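Local coordinates for protein amorpha-4,11-diene synthase (Artemisia annua, PDB 4GAX) that is a sesquiterpene synthase that probably cyclises farnesyl diphosphate in a metal-dependent reaction, at residues L368-G380 and L428-E440. Residues are numbered along the deposited sequence; the frame is centred on the assembly and turned at random.
Sequences LAKEGKTNIFNCG and LGMSDIVTKEAFE
I376 divides its branches among L428, V434 and F439. Beyond CB, chi1 of -86° sets CG1 beside the backbone N and leaves CG2 anti to it; CG2 packs against L428 CD2 at 3.7 Å and also touches F439 CE2. On the other branch CG1 touches V434 CG2 and lies near F439 CE2, and the terminal CD1 meets V434 CG2 at 3.6 Å. L428 is the knob of a knobs-into-holes contact, seated among L368, I376, F377 and G380; its CD2 also lies 3.3 Å from the I376 carbonyl O. One face of the F439 ring receives C379, whose CB stands 3.4 Å from the ring centroid and only 9° off the normal, a CH-pi contact, with SG farther out over the same face. With an alanine at F439, the surface under C379 CB is likely to be lost and I376 CG2 left without its aromatic neighbour. Nearer the loops, L368 CD2 abuts S431 CB at 3.6 Å, and the aliphatic part of K373 runs beside S431. Within the all-helical metal-binding domain of this terpene synthase, helix segments 374-380 and 436-440 run nearly parallel; Y427 of helix 419-429 meets F439 edge-to-face, V434 reaches L521 of helix 519-535, and F377 packs on Y361 of helix 351-370.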
# COMPACT_ATOMS: atom_id res chain seq x y z
N LEU A 368 0.87 4.45 -25.03
CA LEU A 368 -0.26 3.52 -25.12
C LEU A 368 -0.79 3.38 -26.54
O LEU A 368 -1.13 2.27 -26.95
CB LEU A 368 -1.38 3.90 -24.14
CG LEU A 368 -0.95 3.74 -22.69
CD1 LEU A 368 -2.09 4.09 -21.72
CD2 LEU A 368 -0.47 2.32 -22.44
N ALA A 369 -0.85 4.48 -27.29
CA ALA A 369 -1.30 4.40 -28.68
C ALA A 369 -0.41 3.47 -29.51
O ALA A 369 -0.88 2.76 -30.41
CB ALA A 369 -1.36 5.79 -29.32
N LYS A 370 0.89 3.47 -29.21
CA LYS A 370 1.84 2.63 -29.94
C LYS A 370 1.59 1.15 -29.62
O LYS A 370 1.63 0.30 -30.51
CB LYS A 370 3.28 3.05 -29.63
CG LYS A 370 4.31 1.99 -29.98
CD LYS A 370 5.35 2.50 -30.97
CE LYS A 370 6.26 1.35 -31.44
NZ LYS A 370 7.71 1.59 -31.18
N GLU A 371 1.29 0.86 -28.36
CA GLU A 371 0.95 -0.49 -27.92
C GLU A 371 -0.48 -0.90 -28.32
O GLU A 371 -0.93 -1.99 -28.00
CB GLU A 371 1.18 -0.65 -26.41
CG GLU A 371 2.65 -0.89 -26.05
CD GLU A 371 3.03 -0.45 -24.63
OE1 GLU A 371 2.13 -0.19 -23.81
OE2 GLU A 371 4.25 -0.37 -24.34
N GLY A 372 -1.17 -0.00 -29.02
CA GLY A 372 -2.54 -0.25 -29.46
C GLY A 372 -3.56 -0.14 -28.34
O GLY A 372 -4.63 -0.74 -28.41
N LYS A 373 -3.23 0.64 -27.31
CA LYS A 373 -4.09 0.71 -26.13
C LYS A 373 -4.66 2.10 -25.87
O LYS A 373 -4.74 2.53 -24.72
CB LYS A 373 -3.34 0.20 -24.91
CG LYS A 373 -3.15 -1.31 -24.94
CD LYS A 373 -1.87 -1.74 -24.25
CE LYS A 373 -1.65 -3.24 -24.47
NZ LYS A 373 -0.31 -3.69 -23.99
N THR A 374 -5.05 2.78 -26.94
CA THR A 374 -5.65 4.10 -26.85
C THR A 374 -6.95 4.07 -26.05
O THR A 374 -7.25 5.02 -25.31
CB THR A 374 -5.86 4.69 -28.25
OG1 THR A 374 -4.57 4.93 -28.83
CG2 THR A 374 -6.65 5.99 -28.20
N ASN A 375 -7.70 2.98 -26.17
CA ASN A 375 -8.96 2.86 -25.43
C ASN A 375 -8.72 2.82 -23.93
O ASN A 375 -9.50 3.38 -23.17
CB ASN A 375 -9.76 1.64 -25.89
CG ASN A 375 -10.27 1.80 -27.31
OD1 ASN A 375 -10.60 2.91 -27.75
ND2 ASN A 375 -10.31 0.69 -28.05
N ILE A 376 -7.64 2.17 -23.52
CA ILE A 376 -7.25 2.16 -22.11
C ILE A 376 -6.78 3.55 -21.69
O ILE A 376 -7.09 4.01 -20.59
CB ILE A 376 -6.19 1.06 -21.82
CG1 ILE A 376 -6.91 -0.26 -21.53
CG2 ILE A 376 -5.29 1.43 -20.65
CD1 ILE A 376 -6.35 -1.44 -22.29
N PHE A 377 -6.06 4.26 -22.57
CA PHE A 377 -5.69 5.62 -22.21
C PHE A 377 -6.93 6.50 -22.02
O PHE A 377 -7.03 7.27 -21.06
CB PHE A 377 -4.74 6.28 -23.21
CG PHE A 377 -4.47 7.73 -22.89
CD1 PHE A 377 -3.55 8.07 -21.91
CD2 PHE A 377 -5.18 8.74 -23.52
CE1 PHE A 377 -3.31 9.39 -21.58
CE2 PHE A 377 -4.96 10.07 -23.20
CZ PHE A 377 -4.02 10.39 -22.22
N ASN A 378 -7.88 6.39 -22.95
CA ASN A 378 -9.05 7.25 -22.92
C ASN A 378 -9.93 6.96 -21.71
O ASN A 378 -10.53 7.87 -21.15
CB ASN A 378 -9.85 7.15 -24.22
CG ASN A 378 -9.16 7.82 -25.39
OD1 ASN A 378 -8.45 8.82 -25.22
ND2 ASN A 378 -9.36 7.28 -26.59
N CYS A 379 -10.01 5.70 -21.32
CA CYS A 379 -10.70 5.35 -20.09
C CYS A 379 -10.03 6.02 -18.89
O CYS A 379 -10.71 6.66 -18.08
CB CYS A 379 -10.77 3.83 -19.90
SG CYS A 379 -11.92 3.01 -21.04
N GLY A 380 -8.71 5.89 -18.79
CA GLY A 380 -7.96 6.54 -17.72
C GLY A 380 -8.15 8.05 -17.70
O GLY A 380 -8.36 8.66 -16.64
N LEU A 428 -3.08 2.36 -16.03
CA LEU A 428 -2.33 2.88 -17.18
C LEU A 428 -0.88 2.41 -17.14
O LEU A 428 -0.31 2.10 -18.18
CB LEU A 428 -2.36 4.42 -17.21
CG LEU A 428 -3.73 5.04 -17.44
CD1 LEU A 428 -3.59 6.56 -17.69
CD2 LEU A 428 -4.41 4.37 -18.62
N GLY A 429 -0.31 2.34 -15.94
CA GLY A 429 1.07 1.92 -15.77
C GLY A 429 1.22 0.42 -15.99
O GLY A 429 2.30 -0.06 -16.34
N MET A 430 0.13 -0.32 -15.78
CA MET A 430 0.10 -1.77 -16.00
C MET A 430 -0.78 -2.16 -17.18
O MET A 430 -1.61 -3.07 -17.08
CB MET A 430 -0.39 -2.49 -14.75
CG MET A 430 0.61 -2.46 -13.62
SD MET A 430 0.07 -3.41 -12.17
CE MET A 430 -0.04 -2.05 -11.03
N SER A 431 -0.59 -1.47 -18.30
CA SER A 431 -1.42 -1.66 -19.48
C SER A 431 -1.46 -3.08 -20.05
O SER A 431 -2.45 -3.49 -20.66
CB SER A 431 -0.96 -0.69 -20.58
OG SER A 431 0.45 -0.59 -20.57
N ASP A 432 -0.37 -3.83 -19.88
CA ASP A 432 -0.27 -5.17 -20.46
C ASP A 432 -1.30 -6.17 -19.93
O ASP A 432 -1.61 -7.16 -20.59
CB ASP A 432 1.13 -5.73 -20.24
CG ASP A 432 1.64 -5.48 -18.84
OD1 ASP A 432 1.46 -4.34 -18.35
OD2 ASP A 432 2.20 -6.41 -18.23
N ILE A 433 -1.83 -5.91 -18.73
CA ILE A 433 -2.78 -6.84 -18.11
C ILE A 433 -4.18 -6.26 -17.87
O ILE A 433 -5.12 -7.00 -17.56
CB ILE A 433 -2.23 -7.41 -16.77
CG1 ILE A 433 -2.23 -6.33 -15.69
CG2 ILE A 433 -0.84 -8.01 -16.96
CD1 ILE A 433 -2.24 -6.90 -14.28
N VAL A 434 -4.33 -4.94 -18.00
CA VAL A 434 -5.65 -4.34 -17.82
C VAL A 434 -6.67 -4.89 -18.83
O VAL A 434 -6.37 -5.04 -20.01
CB VAL A 434 -5.62 -2.79 -17.89
CG1 VAL A 434 -4.93 -2.24 -16.68
CG2 VAL A 434 -4.91 -2.34 -19.14
N THR A 435 -7.86 -5.20 -18.35
CA THR A 435 -8.95 -5.66 -19.19
C THR A 435 -9.99 -4.55 -19.28
O THR A 435 -9.96 -3.62 -18.47
CB THR A 435 -9.65 -6.88 -18.57
OG1 THR A 435 -10.08 -6.56 -17.24
CG2 THR A 435 -8.72 -8.09 -18.52
N LYS A 436 -10.90 -4.66 -20.24
CA LYS A 436 -12.02 -3.73 -20.30
C LYS A 436 -12.84 -3.90 -19.02
O LYS A 436 -13.40 -2.94 -18.49
CB LYS A 436 -12.89 -4.00 -21.53
CG LYS A 436 -13.79 -2.83 -21.95
CD LYS A 436 -14.70 -3.22 -23.12
CE LYS A 436 -15.29 -2.00 -23.83
NZ LYS A 436 -16.21 -2.37 -24.96
N GLU A 437 -12.86 -5.14 -18.52
CA GLU A 437 -13.60 -5.48 -17.30
C GLU A 437 -13.05 -4.76 -16.08
O GLU A 437 -13.81 -4.40 -15.18
CB GLU A 437 -13.60 -6.99 -17.06
CG GLU A 437 -14.47 -7.80 -18.02
CD GLU A 437 -13.99 -7.74 -19.46
OE1 GLU A 437 -12.76 -7.60 -19.68
OE2 GLU A 437 -14.84 -7.83 -20.38
N ALA A 438 -11.74 -4.54 -16.05
CA ALA A 438 -11.14 -3.88 -14.91
C ALA A 438 -11.63 -2.45 -14.87
O ALA A 438 -11.95 -1.92 -13.80
CB ALA A 438 -9.63 -3.93 -15.00
N PHE A 439 -11.71 -1.82 -16.04
CA PHE A 439 -12.22 -0.45 -16.10
C PHE A 439 -13.70 -0.37 -15.79
O PHE A 439 -14.15 0.58 -15.15
CB PHE A 439 -11.93 0.19 -17.46
CG PHE A 439 -10.67 1.01 -17.46
CD1 PHE A 439 -10.61 2.21 -16.77
CD2 PHE A 439 -9.55 0.58 -18.15
CE1 PHE A 439 -9.46 2.97 -16.77
CE2 PHE A 439 -8.40 1.33 -18.16
CZ PHE A 439 -8.35 2.53 -17.46
N GLU A 440 -14.47 -1.36 -16.25
CA GLU A 440 -15.87 -1.45 -15.88
C GLU A 440 -15.99 -1.50 -14.36
O GLU A 440 -16.83 -0.81 -13.76
CB GLU A 440 -16.52 -2.69 -16.51
CG GLU A 440 -16.65 -2.63 -18.02
CD GLU A 440 -17.08 -3.96 -18.62
OE1 GLU A 440 -17.23 -4.94 -17.85
OE2 GLU A 440 -17.28 -4.03 -19.85